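Local coordinates for protein lectin (Colocasia esculenta, PDB 5T1X) that binds mannose as a GNA-related lectin and agglutinates rabbit erythrocytes, at the interface of chains A and B. Sequence-based numbering; all coordinates share one arbitrary frame. Chains: chain A, Lectin; chain B, Lectin.

The two contacts are centred about 15 Å apart and have no residue in common, yet they use neighbouring parts of chain A: contact 1 sits where strand 84-88 runs into the following turn, and contact 2 centres on the next strand, 92-96. Chain B supplies opposite ends of its sequence, the N-terminal segment to contact 1 and strand 104-107 with the residue after it to contact 2. Contact 2 continues a sheet across the chains, whereas contact 1 is a smaller van der Waals contact beside it. Together they join the two different chains of the heterodimer, two of which make the lectin heterotetramer.

Contact 1: the interface of chains A and B. Residues chain A 88-90; chain B 2-3.
A:His88, A:Pro89 and A:Asp90 of this bulb-type (GNA-related) lectin meet the N-terminal B:Ile2 and B:Pro3 where strand 84-88 of chain A ends. The imidazole and the isoleucine cross at about a right angle. B:Ile2 offers its CG2 branch, and this methyl comes to the CE1-NE2 rim of the ring, displaced toward the face on which A:Pro89 lies, with CE1 of A:His88 3.8 Å from CG2 of B:Ile2. The histidine reaches forward because its CG stands anti to the backbone N (chi1 -167°). Its rotation is fixed from within chain A: the backbone N of A:Asp90 donates to ND1 of A:His88 over 2.9 Å, at 163° and nearly in the ring plane, while CD of A:Pro89 packs on one face of the imidazole.

The two prolines approach through their aliphatic carbons, CB of A:Pro89 lying 4.0 Å from CB of B:Pro3. Further round the same ring, CG of A:Pro89 touches the backbone O of B:Pro3 at 3.5 Å and also faces the isoleucine CG2. A:Asp90 lies athwart B:Pro3 and puts its carboxylate against CD, the ring carbon bound to nitrogen: OD1 of A:Asp90 is 3.6 Å from CD of B:Pro3, and OD2 is 3.9 Å from that CD. The proline CG lies a little further along, beside OD1.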
loop_
_atom_site.group_PDB
_atom_site.type_symbol
_atom_site.label_atom_id
_atom_site.label_comp_id
_atom_site.label_asym_id
_atom_site.label_seq_id
_atom_site.Cartn_x
_atom_site.Cartn_y
_atom_site.Cartn_z
ATOM N N HIS A 88 5.085 -6.259 3.085
ATOM C CA HIS A 88 6.058 -5.412 3.778
ATOM C C HIS A 88 7.479 -5.949 3.542
ATOM O O HIS A 88 7.656 -7.174 3.537
ATOM C CB HIS A 88 5.729 -5.389 5.283
ATOM C CG HIS A 88 6.443 -4.326 6.061
ATOM N ND1 HIS A 88 7.768 -4.472 6.433
ATOM C CD2 HIS A 88 5.967 -3.167 6.575
ATOM C CE1 HIS A 88 8.069 -3.381 7.120
ATOM N NE2 HIS A 88 7.016 -2.571 7.242
ATOM N N PRO A 89 8.507 -5.070 3.364
ATOM C CA PRO A 89 9.879 -5.564 3.127
ATOM C C PRO A 89 10.481 -6.357 4.298
ATOM O O PRO A 89 11.468 -7.056 4.090
ATOM C CB PRO A 89 10.680 -4.275 2.903
ATOM C CG PRO A 89 9.902 -3.222 3.631
ATOM C CD PRO A 89 8.477 -3.593 3.324
ATOM N N ASP A 90 9.917 -6.239 5.517
ATOM C CA ASP A 90 10.444 -6.983 6.675
ATOM C C ASP A 90 9.819 -8.405 6.769
ATOM O O ASP A 90 10.058 -9.133 7.737
ATOM C CB ASP A 90 10.311 -6.178 7.991
ATOM C CG ASP A 90 11.334 -5.047 8.121
ATOM O OD1 ASP A 90 12.504 -5.241 7.703
ATOM O OD2 ASP A 90 10.966 -3.963 8.630
ATOM N N ILE B 2 12.972 1.402 8.270
ATOM C CA ILE B 2 12.306 0.406 7.428
ATOM C C ILE B 2 12.983 0.398 6.049
ATOM O O ILE B 2 13.151 1.482 5.472
ATOM C CB ILE B 2 10.789 0.761 7.323
ATOM C CG1 ILE B 2 10.117 0.793 8.718
ATOM C CG2 ILE B 2 10.029 -0.173 6.347
ATOM C CD1 ILE B 2 8.856 1.730 8.817
ATOM N N PRO B 3 13.313 -0.780 5.457
ATOM C CA PRO B 3 13.882 -0.778 4.100
ATOM C C PRO B 3 12.932 -0.117 3.107
ATOM O O PRO B 3 11.709 -0.199 3.252
ATOM C CB PRO B 3 14.074 -2.266 3.788
ATOM C CG PRO B 3 14.166 -2.920 5.120
ATOM C CD PRO B 3 13.184 -2.160 5.969
#

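Contact 2: the interface of chains A and B. Residues chain A 40, 61, 72, 93-95; chain B 106-108.
Strand 92-96 of chain A and strand 104-107 of chain B pair antiparallel, with A:Val95 opposite B:Trp106 and A:Val94 opposite B:Glu107. N of A:Val95 donates to O of B:Trp106 over 2.9 Å, and N of B:Thr108 donates to O of A:Leu93 over 3.0 Å. In a third bond, N of A:Leu93 gives its hydrogen to the hydroxyl OG1 of B:Thr108 at 3.0 Å (155° at H), so one threonine engages both backbone polar groups of the leucine.

B:Trp106 carries much of the apolar contact. With CG anti to its backbone N (chi1 -174°), the indole extends into chain A and meets two tryptophans. It turns its edge down onto the face of A:Trp40, CH2 standing 3.8 Å from the rim atom CZ2 of A:Trp40. A:Trp72, which like A:Trp40 runs toward B:Trp106 from the other side of the contact, is steeply inclined to it and points its CH2 edge toward one face, at the CZ2 rim, CH2 lying 3.9 Å from CZ2 of B:Trp106. Over the CZ3 rim of that same face sits CD1 of A:Leu61, 3.6 Å from CZ3 of B:Trp106, and CG2 of A:Val95 comes in at CE3 from the same side.

By similarity A:Trp40 contributes to mannose binding, so chain B may help hold a residue of that site. The B:Thr108 torsion (chi1 52°) that sends OG1 to A:Leu93 turns the methyl onto one face of this indole, a CH-pi contact with CG2 3.5 Å from CD2 of A:Trp40.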
loop_
_atom_site.group_PDB
_atom_site.type_symbol
_atom_site.label_atom_id
_atom_site.label_comp_id
_atom_site.label_asym_id
_atom_site.label_seq_id
_atom_site.Cartn_x
_atom_site.Cartn_y
_atom_site.Cartn_z
ATOM N N TRP A 40 4.954 -18.259 7.169
ATOM C CA TRP A 40 3.490 -18.230 7.181
ATOM C C TRP A 40 2.913 -18.941 5.970
ATOM O O TRP A 40 3.435 -18.822 4.858
ATOM C CB TRP A 40 2.942 -16.788 7.242
ATOM C CG TRP A 40 1.452 -16.725 7.453
ATOM C CD1 TRP A 40 0.796 -16.722 8.648
ATOM C CD2 TRP A 40 0.435 -16.724 6.436
ATOM N NE1 TRP A 40 -0.564 -16.686 8.443
ATOM C CE2 TRP A 40 -0.813 -16.686 7.094
ATOM C CE3 TRP A 40 0.458 -16.719 5.030
ATOM C CZ2 TRP A 40 -2.028 -16.664 6.397
ATOM C CZ3 TRP A 40 -0.744 -16.680 4.339
ATOM C CH2 TRP A 40 -1.970 -16.649 5.021
ATOM N N LEU A 61 -9.112 -11.026 3.473
ATOM C CA LEU A 61 -8.458 -11.847 2.445
ATOM C C LEU A 61 -9.257 -13.139 2.286
ATOM O O LEU A 61 -9.659 -13.721 3.297
ATOM C CB LEU A 61 -7.004 -12.162 2.817
ATOM C CG LEU A 61 -6.001 -11.015 2.684
ATOM C CD1 LEU A 61 -4.745 -11.340 3.444
ATOM C CD2 LEU A 61 -5.651 -10.737 1.218
ATOM N N TRP A 72 -10.531 -20.455 2.580
ATOM C CA TRP A 72 -9.917 -19.791 3.736
ATOM C C TRP A 72 -10.288 -18.309 3.748
ATOM O O TRP A 72 -10.491 -17.724 2.683
ATOM C CB TRP A 72 -8.377 -19.973 3.665
ATOM C CG TRP A 72 -7.569 -19.283 4.731
ATOM C CD1 TRP A 72 -7.163 -19.811 5.920
ATOM C CD2 TRP A 72 -6.998 -17.967 4.661
ATOM N NE1 TRP A 72 -6.410 -18.894 6.615
ATOM C CE2 TRP A 72 -6.296 -17.750 5.866
ATOM C CE3 TRP A 72 -7.054 -16.928 3.714
ATOM C CZ2 TRP A 72 -5.633 -16.544 6.143
ATOM C CZ3 TRP A 72 -6.385 -15.742 3.981
ATOM C CH2 TRP A 72 -5.685 -15.560 5.183
ATOM N N LEU A 93 2.759 -10.060 5.379
ATOM C CA LEU A 93 1.667 -9.592 4.527
ATOM C C LEU A 93 0.702 -8.877 5.450
ATOM O O LEU A 93 0.309 -9.435 6.476
ATOM C CB LEU A 93 0.995 -10.740 3.748
ATOM C CG LEU A 93 -0.233 -10.363 2.914
ATOM C CD1 LEU A 93 0.157 -9.552 1.678
ATOM C CD2 LEU A 93 -1.013 -11.600 2.515
ATOM N N VAL A 94 0.391 -7.624 5.136
ATOM C CA VAL A 94 -0.436 -6.782 6.000
ATOM C C VAL A 94 -1.607 -6.209 5.220
ATOM O O VAL A 94 -1.410 -5.657 4.134
ATOM C CB VAL A 94 0.415 -5.628 6.633
ATOM C CG1 VAL A 94 -0.398 -4.825 7.641
ATOM C CG2 VAL A 94 1.699 -6.147 7.290
ATOM N N VAL A 95 -2.806 -6.259 5.816
ATOM C CA VAL A 95 -3.986 -5.642 5.215
ATOM C C VAL A 95 -4.163 -4.284 5.856
ATOM O O VAL A 95 -4.319 -4.206 7.070
ATOM C CB VAL A 95 -5.270 -6.499 5.367
ATOM C CG1 VAL A 95 -6.479 -5.773 4.774
ATOM C CG2 VAL A 95 -5.110 -7.875 4.740
ATOM N N TRP B 106 -4.931 -6.613 9.838
ATOM C CA TRP B 106 -4.538 -8.025 9.814
ATOM C C TRP B 106 -3.108 -8.137 9.345
ATOM O O TRP B 106 -2.697 -7.390 8.453
ATOM C CB TRP B 106 -5.476 -8.822 8.886
ATOM C CG TRP B 106 -5.249 -10.304 8.885
ATOM C CD1 TRP B 106 -5.873 -11.229 9.671
ATOM C CD2 TRP B 106 -4.360 -11.037 8.029
ATOM N NE1 TRP B 106 -5.418 -12.492 9.370
ATOM C CE2 TRP B 106 -4.470 -12.402 8.382
ATOM C CE3 TRP B 106 -3.451 -10.671 7.019
ATOM C CZ2 TRP B 106 -3.736 -13.406 7.736
ATOM C CZ3 TRP B 106 -2.725 -11.666 6.382
ATOM C CH2 TRP B 106 -2.882 -13.017 6.731
ATOM N N GLU B 107 -2.351 -9.071 9.934
ATOM C CA GLU B 107 -0.955 -9.305 9.555
ATOM C C GLU B 107 -0.609 -10.795 9.694
ATOM O O GLU B 107 -1.229 -11.498 10.504
ATOM C CB GLU B 107 0.010 -8.434 10.395
ATOM C CG GLU B 107 -0.117 -8.649 11.898
ATOM C CD GLU B 107 0.778 -7.850 12.824
ATOM O OE1 GLU B 107 1.567 -7.008 12.338
ATOM O OE2 GLU B 107 0.693 -8.084 14.051
ATOM N N THR B 108 0.377 -11.270 8.904
ATOM C CA THR B 108 0.831 -12.667 8.980
ATOM C C THR B 108 1.677 -12.896 10.233
ATOM O O THR B 108 1.631 -13.992 10.795
ATOM C CB THR B 108 1.622 -13.088 7.727
ATOM O OG1 THR B 108 2.664 -12.150 7.471
ATOM C CG2 THR B 108 0.748 -13.248 6.507
#